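Local coordinates for protein probable LacI-family transcriptional regulator (Corynebacterium glutamicum ATCC 13032, PDB 3BIL) that probably acts as a DNA-binding transcription factor of the LacI family, joining a helix-turn-helix DNA-binding domain to a regulatory core of periplasmic binding protein type, at residues A[78-83]-A[150-155]; A[130-135]-A[198-203]; A[162-167]-A[297-302]. All coordinates share one frame; numbering follows the deposited sequence.

Interaction 1: A[78-83]-A[150-155]; sequences NHYFAA and LVDREL
Phe81 and Asp152 mark the closest approach of the two backbones, yet their CA atoms are still 9.4 Å apart, so side chains span the gap. Segment 78-83 is the first turn of helix 79-94, with Asn78 as N-cap: its OD1 accepts from Tyr80 N at 2.9 Å, in the carbonyl plane on a lone pair. Segment 150-155 leaves its strand through a classic gamma turn at Asp152, which has a positive phi of 69°, closed by Arg153 N to Val151 O at 2.7 Å.

Asp152 points toward the helix and offers one carboxylate oxygen to each aromatic residue. Tyr80 meets it from the opposite direction: with CG anti to the backbone N (chi1 171°), the ring extends out from the helix, and its OH donates a weak hydrogen bond of 2.8 Å to Asp152 OD2. Phe81 approaches at about a right angle, bringing CZ within 3.5 Å of Asp152 OD1, with ring and carboxylate planes nearly perpendicular. The two aromatic rings also pack together: Tyr80 CD2 lies 3.7 Å above one face of the Phe81 ring, offset toward its rim. Beyond this, the Arg153 guanidinium makes a looser approach, NH2 to Phe81 CZ at 4.4 Å, while NH1 forms a salt bridge with Glu106.

The contact is buried where helix 79-94 meets the end of strand 148-151. Tyr80 also touches Val296 of helix 296-308, Phe81 rests on Pro74, and the Asp152 backbone bonds to Ala164 of the adjoining strand 163-167.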
loop_
_atom_site.group_PDB
_atom_site.type_symbol
_atom_site.label_atom_id
_atom_site.label_comp_id
_atom_site.label_asym_id
_atom_site.label_seq_id
_atom_site.Cartn_x
_atom_site.Cartn_y
_atom_site.Cartn_z
ATOM N N ASN A 78 -4.870 -0.545 2.182
ATOM C CA ASN A 78 -5.452 -0.233 0.889
ATOM C C ASN A 78 -4.585 0.819 0.165
ATOM O O ASN A 78 -4.372 1.952 0.650
ATOM C CB ASN A 78 -6.901 0.227 1.002
ATOM C CG ASN A 78 -7.669 0.086 -0.317
ATOM O OD1 ASN A 78 -7.218 0.530 -1.368
ATOM N ND2 ASN A 78 -8.841 -0.527 -0.253
ATOM N N HIS A 79 -4.060 0.418 -0.985
ATOM C CA HIS A 79 -3.145 1.253 -1.695
ATOM C C HIS A 79 -3.896 2.460 -2.205
ATOM O O HIS A 79 -3.315 3.535 -2.347
ATOM C CB HIS A 79 -2.498 0.485 -2.833
ATOM C CG HIS A 79 -1.819 1.357 -3.842
ATOM N ND1 HIS A 79 -2.445 1.790 -4.995
ATOM C CD2 HIS A 79 -0.568 1.877 -3.874
ATOM C CE1 HIS A 79 -1.605 2.529 -5.698
ATOM N NE2 HIS A 79 -0.462 2.605 -5.035
ATOM N N TYR A 80 -5.189 2.305 -2.453
ATOM C CA TYR A 80 -5.988 3.424 -2.925
ATOM C C TYR A 80 -6.137 4.527 -1.881
ATOM O O TYR A 80 -5.969 5.705 -2.177
ATOM C CB TYR A 80 -7.353 2.935 -3.342
ATOM C CG TYR A 80 -8.337 4.036 -3.644
ATOM C CD1 TYR A 80 -8.416 4.610 -4.917
ATOM C CD2 TYR A 80 -9.209 4.486 -2.656
ATOM C CE1 TYR A 80 -9.327 5.585 -5.195
ATOM C CE2 TYR A 80 -10.116 5.476 -2.921
ATOM C CZ TYR A 80 -10.174 6.015 -4.194
ATOM O OH TYR A 80 -11.110 6.981 -4.430
ATOM N N PHE A 81 -6.470 4.139 -0.663
ATOM C CA PHE A 81 -6.598 5.076 0.396
ATOM C C PHE A 81 -5.238 5.645 0.860
ATOM O O PHE A 81 -5.193 6.742 1.432
ATOM C CB PHE A 81 -7.343 4.416 1.550
ATOM C CG PHE A 81 -8.805 4.227 1.297
ATOM C CD1 PHE A 81 -9.617 5.310 0.960
ATOM C CD2 PHE A 81 -9.382 2.972 1.414
ATOM C CE1 PHE A 81 -11.000 5.133 0.730
ATOM C CE2 PHE A 81 -10.757 2.781 1.206
ATOM C CZ PHE A 81 -11.578 3.855 0.849
ATOM N N ALA A 82 -4.141 4.906 0.640
ATOM C CA ALA A 82 -2.809 5.447 0.949
ATOM C C ALA A 82 -2.396 6.438 -0.160
ATOM O O ALA A 82 -1.766 7.474 0.101
ATOM C CB ALA A 82 -1.790 4.332 1.118
ATOM N N ALA A 83 -2.780 6.132 -1.398
ATOM C CA ALA A 83 -2.604 7.086 -2.501
ATOM C C ALA A 83 -3.390 8.365 -2.242
ATOM O O ALA A 83 -2.859 9.440 -2.363
ATOM C CB ALA A 83 -2.990 6.457 -3.850
ATOM N N LEU A 150 -16.516 15.038 2.965
ATOM C CA LEU A 150 -16.500 13.592 2.817
ATOM C C LEU A 150 -15.957 13.220 1.429
ATOM O O LEU A 150 -16.197 13.939 0.437
ATOM C CB LEU A 150 -17.893 12.998 3.039
ATOM C CG LEU A 150 -18.638 13.326 4.340
ATOM C CD1 LEU A 150 -20.070 12.882 4.231
ATOM C CD2 LEU A 150 -18.000 12.685 5.579
ATOM N N VAL A 151 -15.194 12.123 1.376
ATOM C CA VAL A 151 -14.584 11.653 0.130
ATOM C C VAL A 151 -14.814 10.187 -0.115
ATOM O O VAL A 151 -14.837 9.380 0.840
ATOM C CB VAL A 151 -13.044 11.869 0.082
ATOM C CG1 VAL A 151 -12.731 13.172 -0.513
ATOM C CG2 VAL A 151 -12.411 11.743 1.465
ATOM N N ASP A 152 -14.918 9.836 -1.402
ATOM C CA ASP A 152 -15.078 8.443 -1.843
ATOM C C ASP A 152 -16.443 7.803 -1.479
ATOM O O ASP A 152 -17.098 7.264 -2.354
ATOM C CB ASP A 152 -13.919 7.561 -1.341
ATOM C CG ASP A 152 -13.758 6.301 -2.155
ATOM O OD1 ASP A 152 -13.768 5.217 -1.545
ATOM O OD2 ASP A 152 -13.619 6.398 -3.407
ATOM N N ARG A 153 -16.848 7.876 -0.208
ATOM C CA ARG A 153 -18.130 7.350 0.264
ATOM C C ARG A 153 -19.090 8.452 0.661
ATOM O O ARG A 153 -18.684 9.482 1.190
ATOM C CB ARG A 153 -17.938 6.428 1.450
ATOM C CG ARG A 153 -17.316 5.148 1.088
ATOM C CD ARG A 153 -17.163 4.277 2.307
ATOM N NE ARG A 153 -16.283 3.142 2.029
ATOM C CZ ARG A 153 -15.658 2.421 2.954
ATOM N NH1 ARG A 153 -15.824 2.694 4.245
ATOM N NH2 ARG A 153 -14.868 1.419 2.587
ATOM N N GLU A 154 -20.372 8.205 0.419
ATOM C CA GLU A 154 -21.438 9.184 0.608
ATOM C C GLU A 154 -22.321 8.781 1.792
ATOM O O GLU A 154 -22.620 7.596 1.981
ATOM C CB GLU A 154 -22.317 9.258 -0.652
ATOM C CG GLU A 154 -22.009 10.377 -1.640
ATOM C CD GLU A 154 -23.280 10.982 -2.304
ATOM O OE1 GLU A 154 -23.151 11.883 -3.173
ATOM O OE2 GLU A 154 -24.413 10.570 -1.969
ATOM N N LEU A 155 -22.745 9.771 2.579
ATOM C CA LEU A 155 -23.750 9.554 3.620
ATOM C C LEU A 155 -25.062 9.169 2.965
ATOM O O LEU A 155 -25.467 9.812 2.000
ATOM C CB LEU A 155 -23.951 10.815 4.451
ATOM C CG LEU A 155 -22.934 11.221 5.521
ATOM C CD1 LEU A 155 -23.435 12.490 6.198
ATOM C CD2 LEU A 155 -22.685 10.113 6.543
#

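Interaction 2: A[130-135]-A[198-203]; sequences PNEECA and TGRERL
Glu132 and Arg200 are the two residues that meet here, and charge dominates the contact. Their side chains come from opposite directions and form a salt bridge between Glu132 OE1 and Arg200 NH2. The modelled separation of these two atoms, 2.4 Å, is very short, so its exact value is doubtful at this resolution. The carboxylate oxygen sits at the guanidinium edge, near its plane, and the N-H points reasonably well at it (151°). The two flat groups are nevertheless turned 48° apart, and the second oxygen, OE2, lies farther from Arg200 NH2, at 3.2 Å, making the approach one-sided.

Side-chain shape brings the charges together. Glu132 is extended beyond CG and spans the gap almost straight. Arg200 starts with CG between the backbone N and the carbonyl carbon (chi1 45°), and the chain bends at chi3. Its NE donates to Met194 O, a second hold that should limit rotation of the guanidinium.

Other polar bonds lie within or beside each segment separately. Glu133 N makes a weak 3.3 Å bond to Asn131 OD1, and Ala135 N bonds to Glu132 O at 3.1 Å, both within the loop ahead of helix 135-143. On the helix, Arg202 NH1 donates to Gly248 O.

Packing comes from residues outside the two segments: Glu132 touches Pro156, and Cys134 packs on Ala108 and Met111 of helix 108-120. The loop follows strand 126-128 of one lobe, whereas helix 197-212 packs against strand 187-190 of the other. This surface ion pair thus joins the facing lobes of the two-lobed periplasmic-binding-protein fold, beside the interlobe cleft where LacI relatives bind effectors.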
loop_
_atom_site.group_PDB
_atom_site.type_symbol
_atom_site.label_atom_id
_atom_site.label_comp_id
_atom_site.label_asym_id
_atom_site.label_seq_id
_atom_site.Cartn_x
_atom_site.Cartn_y
_atom_site.Cartn_z
ATOM N N PRO A 130 -16.563 8.645 5.418
ATOM C CA PRO A 130 -17.546 8.360 6.447
ATOM C C PRO A 130 -17.924 6.899 6.526
ATOM O O PRO A 130 -18.216 6.291 5.499
ATOM C CB PRO A 130 -18.771 9.136 5.974
ATOM C CG PRO A 130 -18.608 9.232 4.505
ATOM C CD PRO A 130 -17.137 9.434 4.314
ATOM N N ASN A 131 -17.900 6.343 7.738
ATOM C CA ASN A 131 -18.666 5.140 8.066
ATOM C C ASN A 131 -20.121 5.584 8.229
ATOM O O ASN A 131 -20.380 6.651 8.797
ATOM C CB ASN A 131 -18.160 4.528 9.371
ATOM C CG ASN A 131 -18.486 3.035 9.504
ATOM O OD1 ASN A 131 -19.656 2.631 9.606
ATOM N ND2 ASN A 131 -17.445 2.212 9.535
ATOM N N GLU A 132 -21.073 4.805 7.726
ATOM C CA GLU A 132 -22.483 5.192 7.841
ATOM C C GLU A 132 -22.978 5.252 9.280
ATOM O O GLU A 132 -23.813 6.089 9.623
ATOM C CB GLU A 132 -23.364 4.259 7.025
ATOM C CG GLU A 132 -23.203 4.478 5.548
ATOM C CD GLU A 132 -23.967 3.476 4.719
ATOM O OE1 GLU A 132 -23.780 3.508 3.479
ATOM O OE2 GLU A 132 -24.743 2.672 5.300
ATOM N N GLU A 133 -22.450 4.368 10.121
ATOM C CA GLU A 133 -22.792 4.343 11.537
ATOM C C GLU A 133 -22.268 5.549 12.322
ATOM O O GLU A 133 -22.224 5.507 13.548
ATOM C CB GLU A 133 -22.273 3.061 12.164
ATOM C CG GLU A 133 -22.804 1.821 11.503
ATOM C CD GLU A 133 -23.313 0.834 12.514
ATOM O OE1 GLU A 133 -22.499 0.387 13.356
ATOM O OE2 GLU A 133 -24.527 0.520 12.477
ATOM N N CYS A 134 -21.881 6.614 11.614
ATOM C CA CYS A 134 -21.317 7.837 12.205
ATOM C C CYS A 134 -22.005 9.055 11.621
ATOM O O CYS A 134 -21.543 10.188 11.799
ATOM C CB CYS A 134 -19.810 7.956 11.925
ATOM S SG CYS A 134 -18.742 6.904 12.923
ATOM N N ALA A 135 -23.103 8.814 10.912
ATOM C CA ALA A 135 -23.838 9.877 10.240
ATOM C C ALA A 135 -24.215 11.017 11.201
ATOM O O ALA A 135 -24.120 12.193 10.846
ATOM C CB ALA A 135 -25.074 9.301 9.548
ATOM N N THR A 198 -20.367 3.070 -2.050
ATOM C CA THR A 198 -19.451 2.488 -3.002
ATOM C C THR A 198 -19.910 1.083 -3.445
ATOM O O THR A 198 -20.175 0.841 -4.638
ATOM C CB THR A 198 -18.037 2.597 -2.363
ATOM O OG1 THR A 198 -17.395 3.770 -2.881
ATOM C CG2 THR A 198 -17.170 1.365 -2.534
ATOM N N GLY A 199 -20.049 0.162 -2.500
ATOM C CA GLY A 199 -20.448 -1.201 -2.844
ATOM C C GLY A 199 -21.764 -1.304 -3.613
ATOM O O GLY A 199 -21.907 -2.157 -4.494
ATOM N N ARG A 200 -22.730 -0.450 -3.301
ATOM C CA ARG A 200 -24.033 -0.552 -3.979
ATOM C C ARG A 200 -24.087 0.260 -5.257
ATOM O O ARG A 200 -24.500 -0.268 -6.287
ATOM C CB ARG A 200 -25.252 -0.304 -3.057
ATOM C CG ARG A 200 -25.147 0.885 -2.130
ATOM C CD ARG A 200 -26.288 0.930 -1.113
ATOM N NE ARG A 200 -25.745 0.955 0.242
ATOM C CZ ARG A 200 -25.437 2.060 0.931
ATOM N NH1 ARG A 200 -25.634 3.277 0.437
ATOM N NH2 ARG A 200 -24.943 1.936 2.145
ATOM N N GLU A 201 -23.649 1.518 -5.216
ATOM C CA GLU A 201 -23.472 2.297 -6.442
ATOM C C GLU A 201 -22.925 1.440 -7.609
ATOM O O GLU A 201 -23.520 1.398 -8.687
ATOM C CB GLU A 201 -22.544 3.465 -6.171
ATOM C CG GLU A 201 -23.167 4.844 -6.250
ATOM C CD GLU A 201 -22.728 5.618 -7.487
ATOM O OE1 GLU A 201 -22.059 6.670 -7.326
ATOM O OE2 GLU A 201 -23.046 5.165 -8.619
ATOM N N ARG A 202 -21.818 0.740 -7.371
ATOM C CA ARG A 202 -21.114 0.003 -8.411
ATOM C C ARG A 202 -21.813 -1.268 -8.784
ATOM O O ARG A 202 -21.633 -1.762 -9.916
ATOM C CB ARG A 202 -19.687 -0.335 -7.960
ATOM C CG ARG A 202 -18.895 0.909 -7.568
ATOM C CD ARG A 202 -17.473 0.573 -7.281
ATOM N NE ARG A 202 -16.804 1.747 -6.780
ATOM C CZ ARG A 202 -15.629 1.707 -6.172
ATOM N NH1 ARG A 202 -15.048 0.539 -5.977
ATOM N NH2 ARG A 202 -15.057 2.818 -5.733
ATOM N N LEU A 203 -22.571 -1.842 -7.845
ATOM C CA LEU A 203 -23.334 -3.030 -8.214
ATOM C C LEU A 203 -24.616 -2.642 -8.993
ATOM O O LEU A 203 -24.951 -3.308 -9.985
ATOM C CB LEU A 203 -23.576 -3.960 -7.021
ATOM C CG LEU A 203 -24.686 -4.997 -7.178
ATOM C CD1 LEU A 203 -24.201 -6.251 -7.932
ATOM C CD2 LEU A 203 -25.251 -5.337 -5.784
#

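Interaction 3: A[162-167]-A[297-302]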
loop_
_atom_site.group_PDB
_atom_site.type_symbol
_atom_site.label_atom_id
_atom_site.label_comp_id
_atom_site.label_asym_id
_atom_site.label_seq_id
_atom_site.Cartn_x
_atom_site.Cartn_y
_atom_site.Cartn_z
ATOM N N PRO A 162 -20.513 18.800 2.122
ATOM C CA PRO A 162 -19.962 18.702 0.767
ATOM C C PRO A 162 -19.221 17.376 0.603
ATOM O O PRO A 162 -18.442 16.988 1.472
ATOM C CB PRO A 162 -18.995 19.886 0.676
ATOM C CG PRO A 162 -19.353 20.795 1.809
ATOM C CD PRO A 162 -20.011 19.969 2.866
ATOM N N THR A 163 -19.506 16.661 -0.475
ATOM C CA THR A 163 -18.837 15.398 -0.749
ATOM C C THR A 163 -18.209 15.439 -2.130
ATOM O O THR A 163 -18.798 15.979 -3.058
ATOM C CB THR A 163 -19.805 14.191 -0.713
ATOM O OG1 THR A 163 -20.846 14.401 -1.662
ATOM C CG2 THR A 163 -20.423 13.978 0.668
ATOM N N ALA A 164 -17.013 14.866 -2.248
ATOM C CA ALA A 164 -16.366 14.652 -3.533
ATOM C C ALA A 164 -16.164 13.151 -3.695
ATOM O O ALA A 164 -15.428 12.544 -2.915
ATOM C CB ALA A 164 -15.026 15.390 -3.610
ATOM N N THR A 165 -16.826 12.565 -4.697
ATOM C CA THR A 165 -16.818 11.128 -4.906
ATOM C C THR A 165 -16.541 10.835 -6.364
ATOM O O THR A 165 -16.638 11.737 -7.192
ATOM C CB THR A 165 -18.168 10.470 -4.531
ATOM O OG1 THR A 165 -19.238 11.094 -5.252
ATOM C CG2 THR A 165 -18.420 10.552 -3.030
ATOM N N SER A 166 -16.171 9.593 -6.683
ATOM C CA SER A 166 -15.976 9.206 -8.070
ATOM C C SER A 166 -17.276 8.672 -8.645
ATOM O O SER A 166 -18.019 7.994 -7.945
ATOM C CB SER A 166 -14.871 8.165 -8.205
ATOM O OG SER A 166 -15.345 6.877 -7.841
ATOM N N ASN A 167 -17.574 9.015 -9.895
ATOM C CA ASN A 167 -18.741 8.444 -10.575
ATOM C C ASN A 167 -18.368 7.168 -11.289
ATOM O O ASN A 167 -17.615 7.202 -12.272
ATOM C CB ASN A 167 -19.404 9.418 -11.554
ATOM C CG ASN A 167 -20.502 8.747 -12.398
ATOM O OD1 ASN A 167 -20.918 7.607 -12.148
ATOM N ND2 ASN A 167 -20.954 9.454 -13.408
ATOM N N GLU A 297 -5.965 11.262 -7.624
ATOM C CA GLU A 297 -5.272 12.566 -7.565
ATOM C C GLU A 297 -6.255 13.747 -7.664
ATOM O O GLU A 297 -6.190 14.702 -6.883
ATOM C CB GLU A 297 -4.152 12.646 -8.630
ATOM C CG GLU A 297 -3.232 13.894 -8.532
ATOM C CD GLU A 297 -1.843 13.752 -9.237
ATOM O OE1 GLU A 297 -1.088 14.766 -9.270
ATOM O OE2 GLU A 297 -1.506 12.652 -9.755
ATOM N N GLN A 298 -7.192 13.639 -8.598
ATOM C CA GLN A 298 -8.176 14.665 -8.848
ATOM C C GLN A 298 -9.207 14.756 -7.719
ATOM O O GLN A 298 -9.673 15.836 -7.410
ATOM C CB GLN A 298 -8.865 14.341 -10.157
ATOM C CG GLN A 298 -9.480 15.502 -10.892
ATOM C CD GLN A 298 -10.131 15.029 -12.172
ATOM O OE1 GLN A 298 -11.238 15.457 -12.525
ATOM N NE2 GLN A 298 -9.456 14.094 -12.868
ATOM N N LEU A 299 -9.563 13.617 -7.120
ATOM C CA LEU A 299 -10.509 13.599 -6.018
ATOM C C LEU A 299 -9.951 14.276 -4.793
ATOM O O LEU A 299 -10.660 15.039 -4.133
ATOM C CB LEU A 299 -10.881 12.177 -5.659
ATOM C CG LEU A 299 -12.123 11.800 -6.436
ATOM C CD1 LEU A 299 -12.135 10.304 -6.811
ATOM C CD2 LEU A 299 -13.328 12.231 -5.612
ATOM N N ALA A 300 -8.688 13.965 -4.493
ATOM C CA ALA A 300 -7.916 14.612 -3.445
ATOM C C ALA A 300 -7.683 16.130 -3.698
ATOM O O ALA A 300 -7.858 16.933 -2.771
ATOM C CB ALA A 300 -6.595 13.884 -3.249
ATOM N N GLN A 301 -7.290 16.505 -4.926
ATOM C CA GLN A 301 -7.238 17.915 -5.370
ATOM C C GLN A 301 -8.575 18.596 -5.092
ATOM O O GLN A 301 -8.652 19.518 -4.280
ATOM C CB GLN A 301 -6.919 18.016 -6.867
ATOM C CG GLN A 301 -5.587 18.670 -7.248
ATOM C CD GLN A 301 -4.484 17.665 -7.609
ATOM O OE1 GLN A 301 -3.863 17.750 -8.680
ATOM N NE2 GLN A 301 -4.227 16.717 -6.705
ATOM N N ARG A 302 -9.638 18.112 -5.731
ATOM C CA ARG A 302 -10.980 18.651 -5.522
ATOM C C ARG A 302 -11.388 18.716 -4.062
ATOM O O ARG A 302 -11.938 19.721 -3.635
ATOM C CB ARG A 302 -12.032 17.890 -6.336
ATOM C CG ARG A 302 -11.876 18.099 -7.829
ATOM C CD ARG A 302 -12.767 19.219 -8.363
ATOM N NE ARG A 302 -13.824 18.715 -9.260
ATOM C CZ ARG A 302 -13.619 18.223 -10.491
ATOM N NH1 ARG A 302 -12.386 18.122 -10.993
ATOM N NH2 ARG A 302 -14.648 17.801 -11.216
#
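Leu299 carries the close-packed part of this contact, its two methyl groups laid along one face of strand 163-167, CD2 at Ala164 and CD1 at Ser166. CD2 lies 3.4 Å from Ala164 O and 3.6 Å from Thr165 C, against the peptide backbone as much as any side chain. The same methyl meets Ala164 CB at 4.1 Å, while CD1 reaches Ser166 CB at 3.7 Å. Ala164 directs its CB toward the helix and Thr165 directs its own away, as expected of alternating residues on a strand; consistent with the small alanine side chain, Ala164 CA and Leu299 CA are 6.4 Å apart.

Strand and helix segments run nearly antiparallel, at 162°, with their axes 8.4 Å apart. This is a helix laid on one face of the sheet in an alpha/beta lobe. Here the layer is closed by a distant part of the chain: helix 296-308 follows strand 291-293 in the sequence and packs on a strand from much earlier in the chain.

A polar group borders the apolar patch: Ser166 OG, held between the backbone N and the carbonyl carbon (chi1 78°), bonds to Gln294 OE1 just ahead of the helix.

Toward the partly exposed side the packing is looser. Arg302 CB comes no nearer than 4.8 Å to Ala164 CB, and the rest of the side chain leads away to Gln298, where NH1 makes a weak 3.3 Å bond to Gln298 OE1, one turn back. Both residues touch Ile323 of strand 322-328. On the far side of the helix, Ala300 turns away from the strand and packs against Glu87 and Ile88 of helix 79-94.

Overall arrangement
Interactions 1 and 3 are buried and meet in one sheet: strands 148-151 and 163-167 are neighbours, with a probable hydrogen bond between Leu150 O and Ala164 N, 3.0 Å apart. Helices 79-94 and 296-308 also touch each other. Yet their chemistry differs: interaction 1, at a strand end, brings aromatic rings to a carboxylate, whereas interaction 3, along the strand itself, is apolar packing on backbone. Interaction 2 is a surface contact made by a single ion pair between the lobes. It adjoins interaction 1, where Pro130 packs on Leu150 and Arg153, but barely approaches interaction 3, whose centre is about 15 Å from its own.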